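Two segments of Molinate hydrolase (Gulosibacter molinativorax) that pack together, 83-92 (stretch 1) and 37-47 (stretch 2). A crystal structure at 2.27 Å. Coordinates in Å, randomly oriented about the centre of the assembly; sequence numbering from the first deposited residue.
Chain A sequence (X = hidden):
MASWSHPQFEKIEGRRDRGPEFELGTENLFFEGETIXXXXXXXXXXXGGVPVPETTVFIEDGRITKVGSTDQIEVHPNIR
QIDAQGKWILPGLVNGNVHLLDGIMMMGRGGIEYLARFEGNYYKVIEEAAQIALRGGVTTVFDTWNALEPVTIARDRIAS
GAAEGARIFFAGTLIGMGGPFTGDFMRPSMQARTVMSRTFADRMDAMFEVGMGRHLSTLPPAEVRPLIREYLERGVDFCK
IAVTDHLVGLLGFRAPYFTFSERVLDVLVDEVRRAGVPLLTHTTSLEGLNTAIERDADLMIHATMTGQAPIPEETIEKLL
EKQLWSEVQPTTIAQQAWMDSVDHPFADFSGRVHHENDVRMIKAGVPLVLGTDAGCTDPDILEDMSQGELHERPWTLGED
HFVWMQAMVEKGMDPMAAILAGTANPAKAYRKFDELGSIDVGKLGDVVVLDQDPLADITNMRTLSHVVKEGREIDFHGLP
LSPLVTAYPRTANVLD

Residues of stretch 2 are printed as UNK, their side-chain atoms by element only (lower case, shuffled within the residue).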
ATOM      1  N   ASP A  83       7.881  49.524  31.590  1.00 51.28           N
ATOM      2  CA  ASP A  83       8.753  49.454  32.716  1.00 55.00           C
ATOM      3  C   ASP A  83       9.515  48.131  32.719  1.00 48.77           C
ATOM      4  O   ASP A  83       8.984  47.091  33.104  1.00 45.71           O
ATOM      5  CB  ASP A  83       7.963  49.614  34.015  1.00 60.52           C
ATOM      6  CG  ASP A  83       8.851  49.535  35.254  1.00 68.38           C
ATOM      7  OD1 ASP A  83      10.084  49.757  35.146  1.00 77.53           O
ATOM      8  OD2 ASP A  83       8.308  49.264  36.341  1.00 79.52           O
ATOM      9  N   ALA A  84      10.793  48.212  32.418  1.00 48.34           N
ATOM     10  CA  ALA A  84      11.638  47.042  32.359  1.00 58.56           C
ATOM     11  C   ALA A  84      12.461  46.755  33.618  1.00 56.76           C
ATOM     12  O   ALA A  84      13.320  45.902  33.605  1.00 47.54           O
ATOM     13  CB  ALA A  84      12.526  47.110  31.129  1.00 61.86           C
ATOM     14  N   GLN A  85      12.195  47.464  34.702  1.00 53.89           N
ATOM     15  CA  GLN A  85      12.990  47.307  35.904  1.00 58.02           C
ATOM     16  C   GLN A  85      12.938  45.865  36.337  1.00 53.19           C
ATOM     17  O   GLN A  85      11.880  45.286  36.431  1.00 55.43           O
ATOM     18  CB  GLN A  85      12.397  48.161  37.024  1.00 69.32           C
ATOM     19  CG  GLN A  85      13.323  49.204  37.632  1.00 79.31           C
ATOM     20  CD  GLN A  85      13.328  49.196  39.157  1.00 82.99           C
ATOM     21  OE1 GLN A  85      12.298  49.030  39.806  1.00 91.89           O
ATOM     22  NE2 GLN A  85      14.497  49.379  39.733  1.00 80.55           N
ATOM     23  N   GLY A  86      14.098  45.299  36.626  1.00 49.93           N
ATOM     24  CA  GLY A  86      14.202  43.907  37.010  1.00 47.87           C
ATOM     25  C   GLY A  86      14.026  42.925  35.875  1.00 47.92           C
ATOM     26  O   GLY A  86      13.849  41.750  36.079  1.00 44.90           O
ATOM     27  N   LYS A  87      14.102  43.429  34.666  1.00 49.82           N
ATOM     28  CA  LYS A  87      13.777  42.655  33.494  1.00 52.47           C
ATOM     29  C   LYS A  87      14.853  42.725  32.423  1.00 57.73           C
ATOM     30  O   LYS A  87      15.766  43.522  32.476  1.00 60.20           O
ATOM     31  CB  LYS A  87      12.426  43.079  32.940  1.00 53.19           C
ATOM     32  CG  LYS A  87      11.279  42.640  33.825  1.00 57.90           C
ATOM     33  CD  LYS A  87       9.931  43.111  33.328  1.00 59.03           C
ATOM     34  CE  LYS A  87       8.859  42.808  34.354  1.00 61.19           C
ATOM     35  NZ  LYS A  87       7.647  42.215  33.753  1.00 60.45           N
ATOM     36  N   TRP A  88      14.766  41.821  31.477  1.00 56.05           N
ATOM     37  CA  TRP A  88      15.725  41.739  30.404  1.00 48.30           C
ATOM     38  C   TRP A  88      15.119  42.176  29.081  1.00 42.42           C
ATOM     39  O   TRP A  88      14.026  41.825  28.733  1.00 41.38           O
ATOM     40  CB  TRP A  88      16.313  40.348  30.330  1.00 45.97           C
ATOM     41  CG  TRP A  88      17.274  40.080  31.432  1.00 47.81           C
ATOM     42  CD1 TRP A  88      18.639  40.073  31.345  1.00 48.81           C
ATOM     43  CD2 TRP A  88      16.957  39.768  32.788  1.00 46.47           C
ATOM     44  NE1 TRP A  88      19.192  39.778  32.573  1.00 46.23           N
ATOM     45  CE2 TRP A  88      18.180  39.576  33.472  1.00 47.88           C
ATOM     46  CE3 TRP A  88      15.762  39.619  33.489  1.00 46.27           C
ATOM     47  CZ2 TRP A  88      18.239  39.263  34.827  1.00 45.76           C
ATOM     48  CZ3 TRP A  88      15.816  39.302  34.841  1.00 50.84           C
ATOM     49  CH2 TRP A  88      17.056  39.130  35.497  1.00 53.37           C
ATOM     50  N   ILE A  89      15.883  42.983  28.375  1.00 41.13           N
ATOM     51  CA  ILE A  89      15.494  43.529  27.094  1.00 39.33           C
ATOM     52  C   ILE A  89      16.326  42.894  25.968  1.00 37.94           C
ATOM     53  O   ILE A  89      17.550  43.058  25.919  1.00 38.60           O
ATOM     54  CB  ILE A  89      15.710  45.040  27.023  1.00 37.24           C
ATOM     55  CG1 ILE A  89      14.917  45.734  28.130  1.00 37.26           C
ATOM     56  CG2 ILE A  89      15.264  45.559  25.659  1.00 39.66           C
ATOM     57  CD1 ILE A  89      15.278  47.201  28.322  1.00 34.30           C
ATOM     58  N   LEU A  90      15.635  42.202  25.063  1.00 37.42           N
ATOM     59  CA  LEU A  90      16.255  41.526  23.901  1.00 35.03           C
ATOM     60  C   LEU A  90      15.726  42.081  22.593  1.00 36.58           C
ATOM     61  O   LEU A  90      14.663  42.743  22.580  1.00 34.44           O
ATOM     62  CB  LEU A  90      16.010  40.042  23.935  1.00 35.14           C
ATOM     63  CG  LEU A  90      16.896  39.207  24.859  1.00 37.82           C
ATOM     64  CD1 LEU A  90      16.624  39.508  26.341  1.00 38.44           C
ATOM     65  CD2 LEU A  90      16.687  37.729  24.593  1.00 36.14           C
ATOM     66  N   PRO A  91      16.440  41.816  21.468  1.00 35.98           N
ATOM     67  CA  PRO A  91      15.891  42.244  20.201  1.00 36.49           C
ATOM     68  C   PRO A  91      14.715  41.379  19.890  1.00 33.41           C
ATOM     69  O   PRO A  91      14.587  40.295  20.429  1.00 31.69           O
ATOM     70  CB  PRO A  91      17.023  41.981  19.204  1.00 41.21           C
ATOM     71  CG  PRO A  91      18.216  41.607  20.014  1.00 41.57           C
ATOM     72  CD  PRO A  91      17.700  41.098  21.296  1.00 38.94           C
ATOM     73  N   GLY A  92      13.876  41.849  18.990  1.00 35.48           N
ATOM     74  CA  GLY A  92      12.841  40.979  18.422  1.00 37.46           C
ATOM     75  C   GLY A  92      13.466  39.652  17.947  1.00 38.26           C
ATOM     76  O   GLY A  92      14.514  39.642  17.271  1.00 34.85           O
ATOM     77  N   UNK A  37       9.087  53.763  24.617  1.00 43.64           N
ATOM     78  CA  UNK A  37      10.347  53.638  25.345  1.00 43.00           C
ATOM     79  C   UNK A  37      10.278  52.485  26.281  1.00 42.35           C
ATOM     80  O   UNK A  37       9.295  52.276  26.987  1.00 51.41           O
ATOM     81  c   UNK A  37      10.645  54.899  26.120  1.00 48.20           C
ATOM     82  N   UNK A  38      11.366  51.751  26.312  1.00 44.85           N
ATOM     83  CA  UNK A  38      11.494  50.537  27.149  1.00 45.15           C
ATOM     84  C   UNK A  38      12.516  50.947  28.189  1.00 48.27           C
ATOM     85  O   UNK A  38      13.674  51.189  27.849  1.00 49.88           O
ATOM     86  c   UNK A  38      12.027  49.297  26.367  1.00 40.19           C
ATOM     87  c   UNK A  38      10.041  49.169  24.727  1.00 49.76           C
ATOM     88  c   UNK A  38      11.710  48.016  27.106  1.00 39.20           C
ATOM     89  c   UNK A  38      11.531  49.252  24.899  1.00 45.41           C
ATOM     90  N   UNK A  39      12.099  51.055  29.436  1.00 48.94           N
ATOM     91  CA  UNK A  39      12.964  51.717  30.432  1.00 49.51           C
ATOM     92  C   UNK A  39      13.493  50.814  31.556  1.00 48.52           C
ATOM     93  O   UNK A  39      12.759  50.058  32.206  1.00 50.06           O
ATOM     94  c   UNK A  39      11.357  52.691  32.165  1.00 52.94           C
ATOM     95  c   UNK A  39      12.335  53.009  31.039  1.00 50.56           C
ATOM     96  c   UNK A  39      11.660  53.833  29.964  1.00 44.89           C
ATOM     97  N   UNK A  40      14.801  50.926  31.763  1.00 52.47           N
ATOM     98  CA  UNK A  40      15.423  50.535  33.019  1.00 50.71           C
ATOM     99  C   UNK A  40      15.605  49.053  33.176  1.00 52.13           C
ATOM    100  O   UNK A  40      15.552  48.513  34.287  1.00 59.46           O
ATOM    101  N   UNK A  41      15.882  48.387  32.062  1.00 53.84           N
ATOM    102  CA  UNK A  41      16.146  46.939  32.094  1.00 48.53           C
ATOM    103  C   UNK A  41      17.566  46.588  31.704  1.00 44.14           C
ATOM    104  O   UNK A  41      18.318  47.431  31.228  1.00 41.06           O
ATOM    105  N   UNK A  42      17.941  45.346  31.985  1.00 45.37           N
ATOM    106  CA  UNK A  42      19.208  44.791  31.522  1.00 45.81           C
ATOM    107  C   UNK A  42      19.136  44.505  30.002  1.00 44.30           C
ATOM    108  O   UNK A  42      18.359  43.670  29.555  1.00 34.86           O
ATOM    109  c   UNK A  42      20.958  43.015  31.901  1.00 49.02           C
ATOM    110  c   UNK A  42      19.571  43.524  32.308  1.00 44.72           C
ATOM    111  o   UNK A  42      19.588  43.838  33.704  1.00 42.15           O
ATOM    112  N   UNK A  43      19.961  45.215  29.239  1.00 45.70           N
ATOM    113  CA  UNK A  43      19.990  45.084  27.794  1.00 43.15           C
ATOM    114  C   UNK A  43      20.921  43.974  27.285  1.00 41.88           C
ATOM    115  O   UNK A  43      22.133  43.932  27.601  1.00 41.13           O
ATOM    116  c   UNK A  43      19.120  46.199  24.960  1.00 44.45           C
ATOM    117  c   UNK A  43      20.487  46.334  25.590  1.00 46.87           C
ATOM    118  c   UNK A  43      20.391  46.387  27.137  1.00 44.73           C
ATOM    119  c   UNK A  43      21.157  47.587  25.053  1.00 42.64           C
ATOM    120  N   UNK A  44      20.328  43.071  26.503  1.00 36.43           N
ATOM    121  CA  UNK A  44      21.064  42.034  25.747  1.00 38.34           C
ATOM    122  C   UNK A  44      20.778  42.364  24.317  1.00 39.83           C
ATOM    123  O   UNK A  44      19.692  42.063  23.813  1.00 37.50           O
ATOM    124  c   UNK A  44      20.596  40.617  26.066  1.00 41.45           C
ATOM    125  c   UNK A  44      20.420  38.912  28.008  1.00 41.24           C
ATOM    126  c   UNK A  44      21.320  39.623  25.176  1.00 42.93           C
ATOM    127  c   UNK A  44      20.855  40.294  27.546  1.00 42.37           C
ATOM    128  N   UNK A  45      21.698  43.083  23.682  1.00 39.58           N
ATOM    129  CA  UNK A  45      21.369  43.811  22.422  1.00 39.67           C
ATOM    130  C   UNK A  45      21.493  42.996  21.120  1.00 37.02           C
ATOM    131  O   UNK A  45      21.104  43.456  20.049  1.00 38.54           O
ATOM    132  c   UNK A  45      23.697  44.859  22.196  1.00 40.89           C
ATOM    133  o   UNK A  45      24.393  45.813  21.852  1.00 43.45           O
ATOM    134  c   UNK A  45      22.199  45.109  22.301  1.00 38.74           C
ATOM    135  o   UNK A  45      24.189  43.722  22.460  1.00 48.10           O
ATOM    136  N   UNK A  46      22.099  41.825  21.225  1.00 39.77           N
ATOM    137  CA  UNK A  46      22.325  40.943  20.072  1.00 39.33           C
ATOM    138  C   UNK A  46      23.716  41.031  19.441  1.00 39.68           C
ATOM    139  O   UNK A  46      24.035  40.269  18.523  1.00 43.72           O
ATOM    140  N   UNK A  47      24.552  41.931  19.940  1.00 40.07           N
ATOM    141  CA  UNK A  47      25.933  42.059  19.440  1.00 37.26           C
ATOM    142  C   UNK A  47      26.918  41.214  20.219  1.00 37.98           C
ATOM    143  O   UNK A  47      28.087  41.160  19.878  1.00 42.02           O
ATOM    144  n   UNK A  47      25.561  43.998  17.236  1.00 37.22           N
ATOM    145  c   UNK A  47      25.497  44.327  18.495  1.00 38.23           C
ATOM    146  o   UNK A  47      24.772  45.237  18.898  1.00 38.70           O
ATOM    147  c   UNK A  47      26.342  43.498  19.443  1.00 37.63           C
TER

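Position 37 carries a single side-chain carbon, out of reach of the other segment: Ala 37.

Position 38 has four carbons, forked at the first, with one arm two carbons long, and they pack against Ala 84 and Ile 89: Ile 38. Its CG2 lies 4.2 Å from Ala 84 CB and 3.9 Å from Ile 89 CD1, an apolar patch beside the paired backbones.

At position 39 one carbon carries two more, giving Val 39. It bridges Asp 83 in parallel register, both side chains on the same face, and its O accepts a hydrogen bond from Ala 84 N at 2.7 Å.

Position 40 shows no side-chain atoms, so it is Gly 40. Its positive phi favours glycine, the chain turns a corner here, and its O receives a CA-H...O contact from Gln 85 CA at 3.3 Å.

Position 41 is also bare: Gly 41. The reason here is packing, since a CB would point toward the other segment and fall 2.8 Å from Ala 84 CB, a clash.

Position 42 has one carbon bearing an oxygen and a carbon, and that first carbon sits over a face of the Trp 88 indole: Thr 42. Its CB makes a CH-pi contact, 4.0 Å from the centroid of the five-membered ring. Its N donates to Lys 87 O at 2.9 Å, and its O accepts from Ile 89 N at 2.8 Å.

Position 43 holds four carbons forked at the second, reaching Ile 89 on the face they share: Leu 43. Its CD1 lies 4.0 Å from Ile 89 CG2.

Position 44 again has four carbons, forked at the first with one longer arm, against Trp 88 and Leu 90: Ile 44. Its CD1 is 4.0 Å from Trp 88 CD1, its CB 4.1 Å from Leu 90 CD1, and its N donates to Ile 89 O at 2.8 Å.

Position 45 has two carbons, the second carrying two oxygens, and points away: Asp 45.

Position 46 is bare, and its backbone angles call for glycine: Gly 46. A CB would also be tight against Pro 91 CG, at 3.3 Å.

Position 47 has two carbons, the second carrying one oxygen and one nitrogen, out of reach: Asn 47.

The contact works as two parallel ladders whose register shifts by two. Between them, stretch 1 makes a type II turn from Ala 84 to Lys 87, while stretch 2 turns its corner through glycine. Backbone hydrogen bonds set the pairing; Ile 89, packed against Ile 38 and Leu 43, helps fill one face, and Trp 88 with Thr 42 lines the other.

Stretch 2, residues 37-47: AIVGGTLIDGN
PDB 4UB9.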